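Putative aspartyl-tRNA synthetase (Leishmania major, PDB 6OD8) probably joins L-aspartate to tRNA(Asp) in an ATP-dependent reaction, as a class-II aminoacyl-tRNA synthetase used in cytoplasmic protein synthesis. Local coordinates at residues A93-T98 with A105-R110; K238-I243 with V287-E292; L373-I378 with A390-M395; Y459-K464 with Q487-P492. All blocks are in the same frame, centred on the assembly; numbering follows the deposited sequence.

Interaction 1: A93-T98 with A105-R110; sequences ARVSTT and AFMVLR
Arg110 donates from NH1 to Ser96 OG, 3.0 Å away, and the hydroxyl lies at the guanidinium edge, tilted 16° out of its plane. The Arg110 chain leaves with CG anti to the backbone N and bends at chi3, which turns NE out of the line of the chain. Its guanidinium then lies with one face against Arg94 CB. The two arginine planes are 16° apart, and Arg94 NE is 3.9 Å from Arg110 NH2. Asp286 of the second subunit probably offsets this like-charge pair, with a salt bridge to each arginine. Glu140 adds a salt bridge to Arg110 NH1, and its backbone O accepts from Arg94 NH1.

The backbones of Arg94 and Arg110 exchange two hydrogen bonds as an antiparallel hydrogen-bonded pair. The register then slips by one. Ser96 and Thr97 both face Val108 in a classic beta bulge: Ser96 N donates to Val108 O at 2.8 Å, and Val108 N donates to Thr97 O at 3.2 Å. A water links Thr97 OG1 to Phe106 O.

On the other face, Met107 bends at chi3 and its CE meets Val95 CG1 at 3.5 Å. Met107 CG lies beside Thr98 OG1, which hydrogen-bonds Met134 O. Leu109 CD2 reaches Val95 CG2. Both segments belong to the OB-fold hairpin of strands 88-100 and 104-111. Strand 142-151 flanks it beyond Ala93 and Val95, and strand 114-121 pairs with 104-111.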
loop_
_atom_site.group_PDB
_atom_site.type_symbol
_atom_site.label_atom_id
_atom_site.label_comp_id
_atom_site.label_asym_id
_atom_site.label_seq_id
_atom_site.Cartn_x
_atom_site.Cartn_y
_atom_site.Cartn_z
ATOM N N ALA A 93 6.507 -15.304 -26.365
ATOM C CA ALA A 93 7.782 -14.971 -25.751
ATOM C C ALA A 93 8.465 -13.839 -26.508
ATOM O O ALA A 93 8.131 -13.533 -27.658
ATOM C CB ALA A 93 8.713 -16.198 -25.713
ATOM N N ARG A 94 9.459 -13.255 -25.834
ATOM C CA ARG A 94 10.404 -12.311 -26.421
ATOM C C ARG A 94 11.488 -13.035 -27.201
ATOM O O ARG A 94 11.993 -14.071 -26.770
ATOM C CB ARG A 94 11.083 -11.485 -25.321
ATOM C CG ARG A 94 10.170 -10.516 -24.624
ATOM C CD ARG A 94 10.313 -9.127 -25.195
ATOM N NE ARG A 94 9.592 -8.151 -24.375
ATOM C CZ ARG A 94 9.136 -6.989 -24.831
ATOM N NH1 ARG A 94 9.328 -6.647 -26.095
ATOM N NH2 ARG A 94 8.508 -6.157 -24.012
ATOM N N VAL A 95 11.879 -12.457 -28.329
ATOM C CA VAL A 95 13.031 -12.932 -29.092
ATOM C C VAL A 95 14.265 -12.254 -28.497
ATOM O O VAL A 95 14.503 -11.068 -28.723
ATOM C CB VAL A 95 12.881 -12.624 -30.581
ATOM C CG1 VAL A 95 14.105 -13.089 -31.352
ATOM C CG2 VAL A 95 11.591 -13.269 -31.149
ATOM N N SER A 96 15.054 -13.004 -27.722
ATOM C CA SER A 96 16.284 -12.431 -27.176
ATOM C C SER A 96 17.360 -12.331 -28.242
ATOM O O SER A 96 18.019 -11.293 -28.381
ATOM C CB SER A 96 16.813 -13.271 -26.011
ATOM O OG SER A 96 16.057 -13.078 -24.839
ATOM N N THR A 97 17.602 -13.435 -28.945
ATOM C CA THR A 97 18.555 -13.498 -30.035
ATOM C C THR A 97 17.947 -14.351 -31.137
ATOM O O THR A 97 17.049 -15.168 -30.892
ATOM C CB THR A 97 19.899 -14.102 -29.609
ATOM O OG1 THR A 97 19.691 -15.464 -29.208
ATOM C CG2 THR A 97 20.520 -13.317 -28.453
ATOM N N THR A 98 18.456 -14.170 -32.351
ATOM C CA THR A 98 18.027 -15.022 -33.450
ATOM C C THR A 98 19.066 -14.941 -34.551
ATOM O O THR A 98 19.629 -13.873 -34.804
ATOM C CB THR A 98 16.638 -14.627 -33.981
ATOM O OG1 THR A 98 16.234 -15.559 -34.997
ATOM C CG2 THR A 98 16.665 -13.213 -34.557
ATOM N N ALA A 105 17.577 -22.294 -38.317
ATOM C CA ALA A 105 17.492 -21.057 -37.557
ATOM C C ALA A 105 17.513 -21.386 -36.072
ATOM O O ALA A 105 16.970 -22.406 -35.641
ATOM C CB ALA A 105 16.224 -20.264 -37.892
ATOM N N PHE A 106 18.146 -20.508 -35.293
ATOM C CA PHE A 106 18.366 -20.713 -33.868
ATOM C C PHE A 106 18.002 -19.437 -33.135
ATOM O O PHE A 106 18.491 -18.358 -33.487
ATOM C CB PHE A 106 19.823 -21.075 -33.559
ATOM C CG PHE A 106 20.282 -22.338 -34.226
ATOM C CD1 PHE A 106 20.188 -23.552 -33.571
ATOM C CD2 PHE A 106 20.804 -22.309 -35.513
ATOM C CE1 PHE A 106 20.613 -24.712 -34.178
ATOM C CE2 PHE A 106 21.231 -23.467 -36.129
ATOM C CZ PHE A 106 21.133 -24.671 -35.460
ATOM N N MET A 107 17.168 -19.573 -32.108
ATOM C CA MET A 107 16.689 -18.442 -31.334
ATOM C C MET A 107 16.788 -18.773 -29.854
ATOM O O MET A 107 16.787 -19.939 -29.446
ATOM C CB MET A 107 15.227 -18.092 -31.671
ATOM C CG MET A 107 14.896 -18.064 -33.155
ATOM S SD MET A 107 13.138 -17.765 -33.456
ATOM C CE MET A 107 12.990 -16.086 -32.873
ATOM N N VAL A 108 16.860 -17.726 -29.051
ATOM C CA VAL A 108 16.633 -17.821 -27.617
ATOM C C VAL A 108 15.376 -17.022 -27.335
ATOM O O VAL A 108 15.325 -15.822 -27.638
ATOM C CB VAL A 108 17.812 -17.286 -26.787
ATOM C CG1 VAL A 108 17.418 -17.291 -25.316
ATOM C CG2 VAL A 108 19.071 -18.117 -27.024
ATOM N N LEU A 109 14.361 -17.693 -26.783
ATOM C CA LEU A 109 13.109 -17.058 -26.391
ATOM C C LEU A 109 13.088 -16.874 -24.878
ATOM O O LEU A 109 13.567 -17.732 -24.127
ATOM C CB LEU A 109 11.896 -17.883 -26.842
ATOM C CG LEU A 109 11.858 -18.148 -28.354
ATOM C CD1 LEU A 109 10.615 -18.956 -28.770
ATOM C CD2 LEU A 109 11.970 -16.860 -29.155
ATOM N N ARG A 110 12.518 -15.750 -24.444
ATOM C CA ARG A 110 12.651 -15.257 -23.077
ATOM C C ARG A 110 11.308 -14.753 -22.558
ATOM O O ARG A 110 10.520 -14.174 -23.310
ATOM C CB ARG A 110 13.673 -14.114 -23.044
ATOM C CG ARG A 110 13.963 -13.526 -21.705
ATOM C CD ARG A 110 14.773 -12.238 -21.826
ATOM N NE ARG A 110 13.928 -11.049 -21.967
ATOM C CZ ARG A 110 13.932 -10.229 -23.015
ATOM N NH1 ARG A 110 14.735 -10.448 -24.062
ATOM N NH2 ARG A 110 13.116 -9.186 -23.023
HETATM O O HOH W 1 20.239 -17.434 -31.317
#

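Interaction 2: K238-I243 with V287-E292; sequences KDFCEI and VPRVFE
In one of its two conformers, Arg289 grips Asp239 side-on, using two nitrogens on two different oxygens. NE donates to Asp239 O at 3.2 Å from above the carbonyl plane. NH2 forms a salt bridge with Asp239 OD1 at 3.1 Å, on the anti side of the carboxylate. The arginine chain turns at chi3 (-83°), which places NE near that carbonyl. Its CB makes a CH-pi contact over one face of the Phe240 ring, 3.7 Å from the centroid.

Phe291 CG sits between the backbone N and the carbonyl carbon (chi1 71°), and the ring leans across the neighbouring strand. Glu242 CA lies over the centre of one ring face, while Phe240 CB lies at the edge, 3.7 Å from Phe291 CD2. The extended Glu242 reaches Arg232 of the second subunit. On the opposite face of the strand pair, Ile243 CG2 packs on Val290 CG1 at 3.6 Å.

Backbone bonds run from Cys241 N to Arg289 O, Phe291 N to Cys241 O and Ile243 N to Phe291 O. Asp239 is the C-prime residue of a Schellman motif that ends helix 215-237. The chain then enters a short parallel edge strand beside 289-297, as in motif 1 at the class-II synthetase dimer interface.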
loop_
_atom_site.group_PDB
_atom_site.type_symbol
_atom_site.label_atom_id
_atom_site.label_comp_id
_atom_site.label_asym_id
_atom_site.label_seq_id
_atom_site.Cartn_x
_atom_site.Cartn_y
_atom_site.Cartn_z
ATOM N N LYS A 238 -0.236 -8.175 13.626
ATOM C CA LYS A 238 -0.186 -7.538 14.932
ATOM C C LYS A 238 -1.294 -6.504 15.124
ATOM O O LYS A 238 -1.178 -5.648 16.010
ATOM C CB LYS A 238 1.181 -6.883 15.144
ATOM C CG LYS A 238 2.368 -7.823 14.979
ATOM C CD LYS A 238 2.534 -8.698 16.197
ATOM C CE LYS A 238 3.735 -9.613 16.069
ATOM N NZ LYS A 238 3.833 -10.502 17.262
ATOM N N ASP A 239 -2.340 -6.559 14.299
ATOM C CA ASP A 239 -3.545 -5.730 14.436
ATOM C C ASP A 239 -3.247 -4.238 14.252
ATOM O O ASP A 239 -3.820 -3.388 14.935
ATOM C CB ASP A 239 -4.236 -5.995 15.780
ATOM C CG ASP A 239 -5.650 -5.448 15.834
ATOM O OD1 ASP A 239 -6.051 -4.980 16.922
ATOM O OD2 ASP A 239 -6.352 -5.468 14.792
ATOM N N PHE A 240 -2.343 -3.914 13.323
ATOM C CA PHE A 240 -2.165 -2.533 12.870
ATOM C C PHE A 240 -3.154 -2.263 11.747
ATOM O O PHE A 240 -3.337 -3.099 10.860
ATOM C CB PHE A 240 -0.748 -2.263 12.340
ATOM C CG PHE A 240 0.297 -2.125 13.410
ATOM C CD1 PHE A 240 0.874 -0.891 13.681
ATOM C CD2 PHE A 240 0.717 -3.233 14.127
ATOM C CE1 PHE A 240 1.852 -0.768 14.683
ATOM C CE2 PHE A 240 1.674 -3.129 15.116
ATOM C CZ PHE A 240 2.245 -1.892 15.392
ATOM N N CYS A 241 -3.783 -1.095 11.790
ATOM C CA CYS A 241 -4.758 -0.700 10.789
ATOM C C CYS A 241 -4.082 0.151 9.716
ATOM O O CYS A 241 -3.264 1.021 10.022
ATOM C CB CYS A 241 -5.885 0.074 11.480
ATOM S SG CYS A 241 -7.246 0.619 10.453
ATOM N N GLU A 242 -4.439 -0.090 8.452
ATOM C CA GLU A 242 -3.858 0.708 7.377
ATOM C C GLU A 242 -4.598 2.037 7.259
ATOM O O GLU A 242 -5.835 2.080 7.291
ATOM C CB GLU A 242 -3.906 -0.048 6.043
ATOM C CG GLU A 242 -3.330 0.770 4.911
ATOM C CD GLU A 242 -3.134 -0.016 3.617
ATOM O OE1 GLU A 242 -3.490 -1.211 3.557
ATOM O OE2 GLU A 242 -2.623 0.584 2.652
ATOM N N ILE A 243 -3.839 3.127 7.109
ATOM C CA ILE A 243 -4.440 4.442 6.923
ATOM C C ILE A 243 -3.925 5.031 5.625
ATOM O O ILE A 243 -2.875 4.643 5.109
ATOM C CB ILE A 243 -4.156 5.420 8.091
ATOM C CG1 ILE A 243 -2.643 5.639 8.235
ATOM C CG2 ILE A 243 -4.712 4.872 9.401
ATOM C CD1 ILE A 243 -2.296 6.786 9.220
ATOM N N VAL A 287 -7.652 5.047 17.200
ATOM C CA VAL A 287 -7.123 3.881 16.493
ATOM C C VAL A 287 -5.840 3.496 17.223
ATOM O O VAL A 287 -4.938 4.331 17.328
ATOM C CB VAL A 287 -6.853 4.180 15.008
ATOM C CG1 VAL A 287 -6.391 2.907 14.302
ATOM C CG2 VAL A 287 -8.097 4.761 14.320
ATOM N N PRO A 288 -5.704 2.272 17.745
ATOM C CA PRO A 288 -4.538 1.962 18.598
ATOM C C PRO A 288 -3.215 1.883 17.864
ATOM O O PRO A 288 -2.171 2.172 18.464
ATOM C CB PRO A 288 -4.881 0.583 19.190
ATOM C CG PRO A 288 -6.288 0.330 18.867
ATOM C CD PRO A 288 -6.663 1.157 17.683
ATOM N N ARG A 289 -3.207 1.451 16.601
ATOM C CA ARG A 289 -1.981 1.085 15.886
ATOM C C ARG A 289 -2.220 1.284 14.398
ATOM O O ARG A 289 -3.203 0.714 13.904
ATOM C CB ARG A 289 -1.627 -0.395 16.115
ATOM C CG ARG A 289 -1.313 -0.837 17.544
ATOM C CD ARG A 289 -1.316 -2.371 17.656
ATOM N NE ARG A 289 -2.669 -2.897 17.839
ATOM C CZ ARG A 289 -3.320 -2.855 19.001
ATOM N NH1 ARG A 289 -2.738 -2.334 20.071
ATOM N NH2 ARG A 289 -4.535 -3.338 19.099
ATOM N N VAL A 290 -1.339 2.002 13.686
ATOM C CA VAL A 290 -1.560 2.271 12.267
ATOM C C VAL A 290 -0.276 2.073 11.474
ATOM O O VAL A 290 0.829 2.213 11.981
ATOM C CB VAL A 290 -2.092 3.706 12.003
ATOM C CG1 VAL A 290 -3.472 3.900 12.616
ATOM C CG2 VAL A 290 -1.111 4.781 12.561
ATOM N N PHE A 291 -0.446 1.813 10.184
ATOM C CA PHE A 291 0.661 1.901 9.254
ATOM C C PHE A 291 0.171 2.545 7.971
ATOM O O PHE A 291 -1.027 2.565 7.671
ATOM C CB PHE A 291 1.292 0.532 8.971
ATOM C CG PHE A 291 0.414 -0.396 8.133
ATOM C CD1 PHE A 291 0.387 -0.290 6.736
ATOM C CD2 PHE A 291 -0.361 -1.371 8.748
ATOM C CE1 PHE A 291 -0.416 -1.162 5.949
ATOM C CE2 PHE A 291 -1.176 -2.238 7.968
ATOM C CZ PHE A 291 -1.189 -2.122 6.582
ATOM N N GLU A 292 1.120 3.076 7.209
ATOM C CA GLU A 292 0.807 3.653 5.916
ATOM C C GLU A 292 1.927 3.332 4.940
ATOM O O GLU A 292 3.104 3.342 5.299
ATOM C CB GLU A 292 0.595 5.182 6.017
ATOM C CG GLU A 292 0.286 5.838 4.661
ATOM C CD GLU A 292 -0.462 7.165 4.770
ATOM O OE1 GLU A 292 -0.549 7.768 5.866
ATOM O OE2 GLU A 292 -0.944 7.626 3.729
HETATM O O HOH W 2 -5.475 -0.779 15.252
#

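Interaction 3: L373-I378 with A390-M395; sequences LGVGVI and ARVHNM. With EDO (1,2-ethanediol), chain H; EDO (1,2-ethanediol), chain E.
Gly376 and Val377 pair with Arg391 and Val392 as two short parallel strands. They lie at one edge of the large mixed sheet in the synthetase domain, where 376-377 is the outermost strand within the chain. Three backbone bonds hold them. Gly376 N donates to Ala390 O at 2.8 Å. Val392 N donates to Gly376 O, and Ile378 N to Val392 O, both at 2.9 Å.

Val375 and Val392 touch through their CG1 methyls at 4.0 Å. Val377 CG2 approaches Met395 SD at 3.9 Å, and these two side chains cross at about a right angle. The Met395 chain is bent at chi2 and chi3. It also packs on helix 367-373, which ends in a Schellman motif at Gly374.

On the other face, the extended Arg391 chain passes Ile378, with CD 3.9 Å from Ile378 CG1. Arg391 NH1 binds a 1,2-ethanediol, probably from the crystallisation liquor. Ile378 CG2 lies near CD2 of His393. His393 ND1 accepts a nearly straight bond from Asn394 ND2, at 3.0 Å and in the ring plane. This helps hold the ring's rotation and implies that ND1 carries no proton. Asn394 OD1 accepts from Ser397 N. His393 NE2 makes a weak bond to Tyr68 of the second subunit. Backbone bonds and small apolar groups therefore join the strands, while the polar side chains bond one another within 390-395 or partners outside the pairing.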
loop_
_atom_site.group_PDB
_atom_site.type_symbol
_atom_site.label_atom_id
_atom_site.label_comp_id
_atom_site.label_asym_id
_atom_site.label_seq_id
_atom_site.Cartn_x
_atom_site.Cartn_y
_atom_site.Cartn_z
ATOM N N LEU A 373 31.330 -11.508 24.040
ATOM C CA LEU A 373 31.469 -10.107 24.407
ATOM C C LEU A 373 30.647 -9.730 25.626
ATOM O O LEU A 373 30.727 -8.583 26.067
ATOM C CB LEU A 373 31.079 -9.192 23.238
ATOM C CG LEU A 373 31.885 -9.357 21.950
ATOM C CD1 LEU A 373 31.267 -8.475 20.870
ATOM C CD2 LEU A 373 33.329 -8.996 22.170
ATOM N N GLY A 374 29.869 -10.651 26.185
ATOM C CA GLY A 374 29.026 -10.267 27.308
ATOM C C GLY A 374 27.961 -9.254 26.944
ATOM O O GLY A 374 27.680 -8.344 27.732
ATOM N N VAL A 375 27.365 -9.387 25.754
ATOM C CA VAL A 375 26.207 -8.586 25.377
ATOM C C VAL A 375 25.038 -8.945 26.284
ATOM O O VAL A 375 24.807 -10.125 26.590
ATOM C CB VAL A 375 25.876 -8.835 23.893
ATOM C CG1 VAL A 375 24.542 -8.228 23.489
ATOM C CG2 VAL A 375 27.001 -8.293 23.007
ATOM N N GLY A 376 24.301 -7.934 26.735
ATOM C CA GLY A 376 23.163 -8.188 27.600
ATOM C C GLY A 376 21.987 -8.758 26.824
ATOM O O GLY A 376 21.936 -8.686 25.608
ATOM N N VAL A 377 21.051 -9.376 27.543
ATOM C CA VAL A 377 19.836 -9.944 26.953
ATOM C C VAL A 377 18.652 -9.468 27.785
ATOM O O VAL A 377 18.451 -9.942 28.906
ATOM C CB VAL A 377 19.865 -11.477 26.888
ATOM C CG1 VAL A 377 18.636 -11.992 26.135
ATOM C CG2 VAL A 377 21.158 -11.989 26.250
ATOM N N ILE A 378 17.849 -8.561 27.218
ATOM C CA ILE A 378 16.818 -7.860 27.990
ATOM C C ILE A 378 15.772 -8.833 28.524
ATOM O O ILE A 378 15.407 -8.793 29.705
ATOM C CB ILE A 378 16.177 -6.756 27.129
ATOM C CG1 ILE A 378 17.242 -5.721 26.762
ATOM C CG2 ILE A 378 14.959 -6.144 27.839
ATOM C CD1 ILE A 378 16.871 -4.751 25.683
ATOM N N ALA A 390 26.441 -3.229 25.028
ATOM C CA ALA A 390 25.454 -3.611 24.038
ATOM C C ALA A 390 24.497 -4.659 24.598
ATOM O O ALA A 390 24.815 -5.423 25.517
ATOM C CB ALA A 390 26.143 -4.130 22.780
ATOM N N ARG A 391 23.310 -4.710 23.989
ATOM C CA ARG A 391 22.230 -5.574 24.430
ATOM C C ARG A 391 21.486 -6.087 23.209
ATOM O O ARG A 391 21.417 -5.409 22.181
ATOM C CB ARG A 391 21.208 -4.833 25.305
ATOM C CG ARG A 391 21.647 -4.547 26.710
ATOM C CD ARG A 391 20.544 -3.773 27.427
ATOM N NE ARG A 391 20.813 -3.654 28.862
ATOM C CZ ARG A 391 21.537 -2.684 29.407
ATOM N NH1 ARG A 391 22.074 -1.742 28.633
ATOM N NH2 ARG A 391 21.733 -2.665 30.727
ATOM N N VAL A 392 20.904 -7.271 23.342
ATOM C CA VAL A 392 19.845 -7.682 22.423
ATOM C C VAL A 392 18.584 -7.863 23.252
ATOM O O VAL A 392 18.655 -8.119 24.456
ATOM C CB VAL A 392 20.199 -8.975 21.648
ATOM C CG1 VAL A 392 21.511 -8.799 20.892
ATOM C CG2 VAL A 392 20.251 -10.166 22.576
ATOM N N HIS A 393 17.423 -7.677 22.623
ATOM C CA HIS A 393 16.189 -7.944 23.354
ATOM C C HIS A 393 16.097 -9.418 23.754
ATOM O O HIS A 393 15.765 -9.736 24.904
ATOM C CB HIS A 393 14.960 -7.526 22.545
ATOM C CG HIS A 393 13.676 -7.744 23.292
ATOM N ND1 HIS A 393 12.883 -8.854 23.098
ATOM C CD2 HIS A 393 13.112 -7.054 24.312
ATOM C CE1 HIS A 393 11.854 -8.808 23.926
ATOM N NE2 HIS A 393 11.973 -7.729 24.678
ATOM N N ASN A 394 16.400 -10.336 22.829
ATOM C CA ASN A 394 16.091 -11.747 23.069
ATOM C C ASN A 394 16.999 -12.639 22.234
ATOM O O ASN A 394 17.619 -12.197 21.264
ATOM C CB ASN A 394 14.608 -12.072 22.771
ATOM C CG ASN A 394 14.247 -11.935 21.295
ATOM O OD1 ASN A 394 14.618 -12.774 20.461
ATOM N ND2 ASN A 394 13.490 -10.895 20.969
ATOM N N MET A 395 17.061 -13.915 22.621
ATOM C CA MET A 395 17.983 -14.832 21.960
ATOM C C MET A 395 17.445 -15.382 20.645
ATOM O O MET A 395 18.156 -16.141 19.976
ATOM C CB MET A 395 18.348 -15.976 22.900
ATOM C CG MET A 395 19.225 -15.547 24.079
ATOM S SD MET A 395 20.760 -14.769 23.529
ATOM C CE MET A 395 21.472 -16.078 22.528
HETATM C C1 EDO H . 13.169 -8.022 18.622
HETATM O O1 EDO H . 12.636 -9.349 18.480
HETATM C C2 EDO H . 12.542 -7.293 19.802
HETATM O O2 EDO H . 11.136 -7.563 19.846
HETATM C C1 EDO E . 20.857 0.452 24.666
HETATM O O1 EDO E . 19.570 -0.077 24.339
HETATM C C2 EDO E . 21.910 -0.652 24.575
HETATM O O2 EDO E . 22.033 -1.341 25.824
#

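Interaction 4: Y459-K464 with Q487-P492; sequences YTMECK and QRIHDP. With EDO (1,2-ethanediol), chain F; EDO (1,2-ethanediol), chain C.
Met461 and Gln487 cross obliquely where two loops of the class-II synthetase domain run side by side through a single backbone bridge. The Gln487 chain is extended, with CG anti to the backbone N (chi1 -180°). Its CD lies 3.9 Å from Met461 CG. Met461 bends at chi2 and chi3, and its CE comes to rest 3.5 Å from Arg488 O and near the ND1 of His490. The amide of Gln487 passes on to the second subunit, where it bonds Ser65 and Val63.

Ile489 CG1 packs against Met461 CA at 3.7 Å, and its CD1 reaches Thr460 O. Tyr459 and Arg488 lie alongside each other and point the same way. Their planes are turned 83° apart, so the guanidinium does not stack on the ring. Arg488 NH1 comes to the ring edge at Tyr459 CE1, 3.9 Å away. The NE of Arg488 makes a salt bridge to Glu317, on the sheet strand 310-319.

The bridge pairs Thr460 with Arg488. Met461 N donates to Gln487 O in a nearly straight bond of 2.9 Å, and Ile489 N donates to Tyr459 O at the same length. The segment 487-492 leaves strand 480-487 and leads into helix 492-501, where Asp491 is the N-cap. Thr460 OG1 bonds Pro457 O, and a water 2.7 Å from the same OG1 accepts a weak bond from Arg488 NH1.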
loop_
_atom_site.group_PDB
_atom_site.type_symbol
_atom_site.label_atom_id
_atom_site.label_comp_id
_atom_site.label_asym_id
_atom_site.label_seq_id
_atom_site.Cartn_x
_atom_site.Cartn_y
_atom_site.Cartn_z
ATOM N N TYR A 459 8.810 17.341 17.931
ATOM C CA TYR A 459 7.828 16.419 18.508
ATOM C C TYR A 459 8.454 15.218 19.233
ATOM O O TYR A 459 7.719 14.344 19.697
ATOM C CB TYR A 459 6.861 15.914 17.427
ATOM C CG TYR A 459 7.502 15.442 16.138
ATOM C CD1 TYR A 459 8.096 14.182 16.046
ATOM C CD2 TYR A 459 7.510 16.253 15.011
ATOM C CE1 TYR A 459 8.686 13.760 14.879
ATOM C CE2 TYR A 459 8.090 15.820 13.817
ATOM C CZ TYR A 459 8.677 14.585 13.769
ATOM O OH TYR A 459 9.278 14.135 12.623
ATOM N N THR A 460 9.779 15.160 19.364
ATOM C CA THR A 460 10.430 14.033 20.035
ATOM C C THR A 460 10.454 14.243 21.550
ATOM O O THR A 460 10.920 15.285 22.026
ATOM C CB THR A 460 11.855 13.888 19.520
ATOM O OG1 THR A 460 11.819 13.807 18.090
ATOM C CG2 THR A 460 12.511 12.625 20.101
ATOM N N MET A 461 9.993 13.237 22.308
ATOM C CA MET A 461 10.005 13.315 23.771
ATOM C C MET A 461 11.429 13.258 24.310
ATOM O O MET A 461 12.206 12.376 23.932
ATOM C CB MET A 461 9.177 12.172 24.375
ATOM C CG MET A 461 9.048 12.221 25.918
ATOM S SD MET A 461 7.915 13.489 26.493
ATOM C CE MET A 461 6.328 12.641 26.213
ATOM N N GLU A 462 11.773 14.206 25.195
ATOM C CA GLU A 462 13.087 14.216 25.834
ATOM C C GLU A 462 13.149 13.210 26.994
ATOM O O GLU A 462 12.134 12.860 27.601
ATOM C CB GLU A 462 13.415 15.629 26.346
ATOM C CG GLU A 462 13.676 16.635 25.217
ATOM C CD GLU A 462 13.464 18.088 25.636
ATOM O OE1 GLU A 462 13.267 18.352 26.845
ATOM O OE2 GLU A 462 13.492 18.972 24.748
ATOM N N CYS A 463 14.365 12.743 27.308
ATOM C CA CYS A 463 14.536 11.884 28.477
ATOM C C CYS A 463 14.330 12.695 29.752
ATOM O O CYS A 463 14.894 13.783 29.907
ATOM C CB CYS A 463 15.925 11.240 28.508
ATOM S SG CYS A 463 16.330 10.355 27.007
ATOM N N LYS A 464 13.533 12.140 30.668
ATOM C CA LYS A 464 13.263 12.794 31.946
ATOM C C LYS A 464 14.538 13.003 32.757
ATOM O O LYS A 464 14.709 14.045 33.406
ATOM C CB LYS A 464 12.278 11.956 32.756
ATOM C CG LYS A 464 11.744 12.695 33.979
ATOM C CD LYS A 464 10.474 12.089 34.491
ATOM C CE LYS A 464 9.705 13.109 35.310
ATOM N NZ LYS A 464 10.528 13.604 36.446
ATOM N N GLN A 487 9.425 8.008 20.902
ATOM C CA GLN A 487 8.227 8.486 21.576
ATOM C C GLN A 487 7.962 9.940 21.196
ATOM O O GLN A 487 8.876 10.782 21.209
ATOM C CB GLN A 487 8.377 8.369 23.102
ATOM C CG GLN A 487 7.130 8.854 23.839
ATOM C CD GLN A 487 7.242 8.806 25.370
ATOM O OE1 GLN A 487 8.308 8.534 25.934
ATOM N NE2 GLN A 487 6.122 9.048 26.044
ATOM N N ARG A 488 6.696 10.251 20.901
ATOM C CA ARG A 488 6.295 11.620 20.607
ATOM C C ARG A 488 5.889 12.344 21.889
ATOM O O ARG A 488 5.587 11.726 22.911
ATOM C CB ARG A 488 5.111 11.663 19.634
ATOM C CG ARG A 488 5.160 10.616 18.503
ATOM C CD ARG A 488 6.413 10.740 17.646
ATOM N NE ARG A 488 6.361 9.754 16.559
ATOM C CZ ARG A 488 7.369 9.432 15.756
ATOM N NH1 ARG A 488 8.584 9.984 15.885
ATOM N NH2 ARG A 488 7.152 8.524 14.821
ATOM N N ILE A 489 5.804 13.667 21.797
ATOM C CA ILE A 489 5.302 14.487 22.900
ATOM C C ILE A 489 3.785 14.541 22.754
ATOM O O ILE A 489 3.270 15.136 21.800
ATOM C CB ILE A 489 5.911 15.894 22.884
ATOM C CG1 ILE A 489 7.438 15.827 23.047
ATOM C CG2 ILE A 489 5.279 16.771 23.974
ATOM C CD1 ILE A 489 8.128 17.193 22.997
ATOM N N HIS A 490 3.059 13.918 23.685
ATOM C CA HIS A 490 1.603 13.885 23.556
ATOM C C HIS A 490 0.933 14.972 24.383
ATOM O O HIS A 490 -0.294 15.113 24.332
ATOM C CB HIS A 490 1.049 12.495 23.922
ATOM C CG HIS A 490 1.385 12.059 25.309
ATOM N ND1 HIS A 490 2.661 11.697 25.689
ATOM C CD2 HIS A 490 0.616 11.946 26.419
ATOM C CE1 HIS A 490 2.663 11.381 26.971
ATOM N NE2 HIS A 490 1.438 11.535 27.442
ATOM N N ASP A 491 1.722 15.773 25.111
ATOM C CA ASP A 491 1.194 16.889 25.877
ATOM C C ASP A 491 1.278 18.166 25.053
ATOM O O ASP A 491 2.390 18.572 24.683
ATOM C CB ASP A 491 1.983 17.080 27.165
ATOM C CG ASP A 491 1.489 18.269 27.970
ATOM O OD1 ASP A 491 0.472 18.105 28.660
ATOM O OD2 ASP A 491 2.111 19.360 27.908
ATOM N N PRO A 492 0.160 18.864 24.806
ATOM C CA PRO A 492 0.216 20.055 23.933
ATOM C C PRO A 492 1.165 21.140 24.417
ATOM O O PRO A 492 1.837 21.789 23.598
ATOM C CB PRO A 492 -1.237 20.547 23.929
ATOM C CG PRO A 492 -2.047 19.373 24.367
ATOM C CD PRO A 492 -1.194 18.613 25.320
HETATM C C1 EDO F . 9.841 17.562 28.202
HETATM O O1 EDO F . 11.252 17.507 28.493
HETATM C C2 EDO F . 9.485 16.514 27.141
HETATM O O2 EDO F . 10.308 16.685 25.978
HETATM C C1 EDO C . 11.854 22.101 26.226
HETATM O O1 EDO C . 11.641 21.129 25.191
HETATM C C2 EDO C . 12.069 21.401 27.568
HETATM O O2 EDO C . 13.442 21.015 27.716
HETATM O O HOH W 3 10.530 11.863 16.813
#

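Overall arrangement
Interaction 1 lies in the OB-fold domain, its centre 48 Å or more from the others, which share the synthetase domain. Interactions 2 and 3 are parallel pairings at the two ends of the same mixed sheet, and each includes an outermost strand within this chain. Interaction 4 joins loops, one of which continues from a strand of that sheet; its centre is 21 Å from that of interaction 2. It is the most buried, whereas the other three are partly buried. Chemistry follows place: two arginines held by a shared aspartate of the second subunit in interaction 1, an ion pair and phenylalanines in interaction 2, small aliphatic groups in interaction 3, and a folded methionine in interaction 4. All four touch the second subunit.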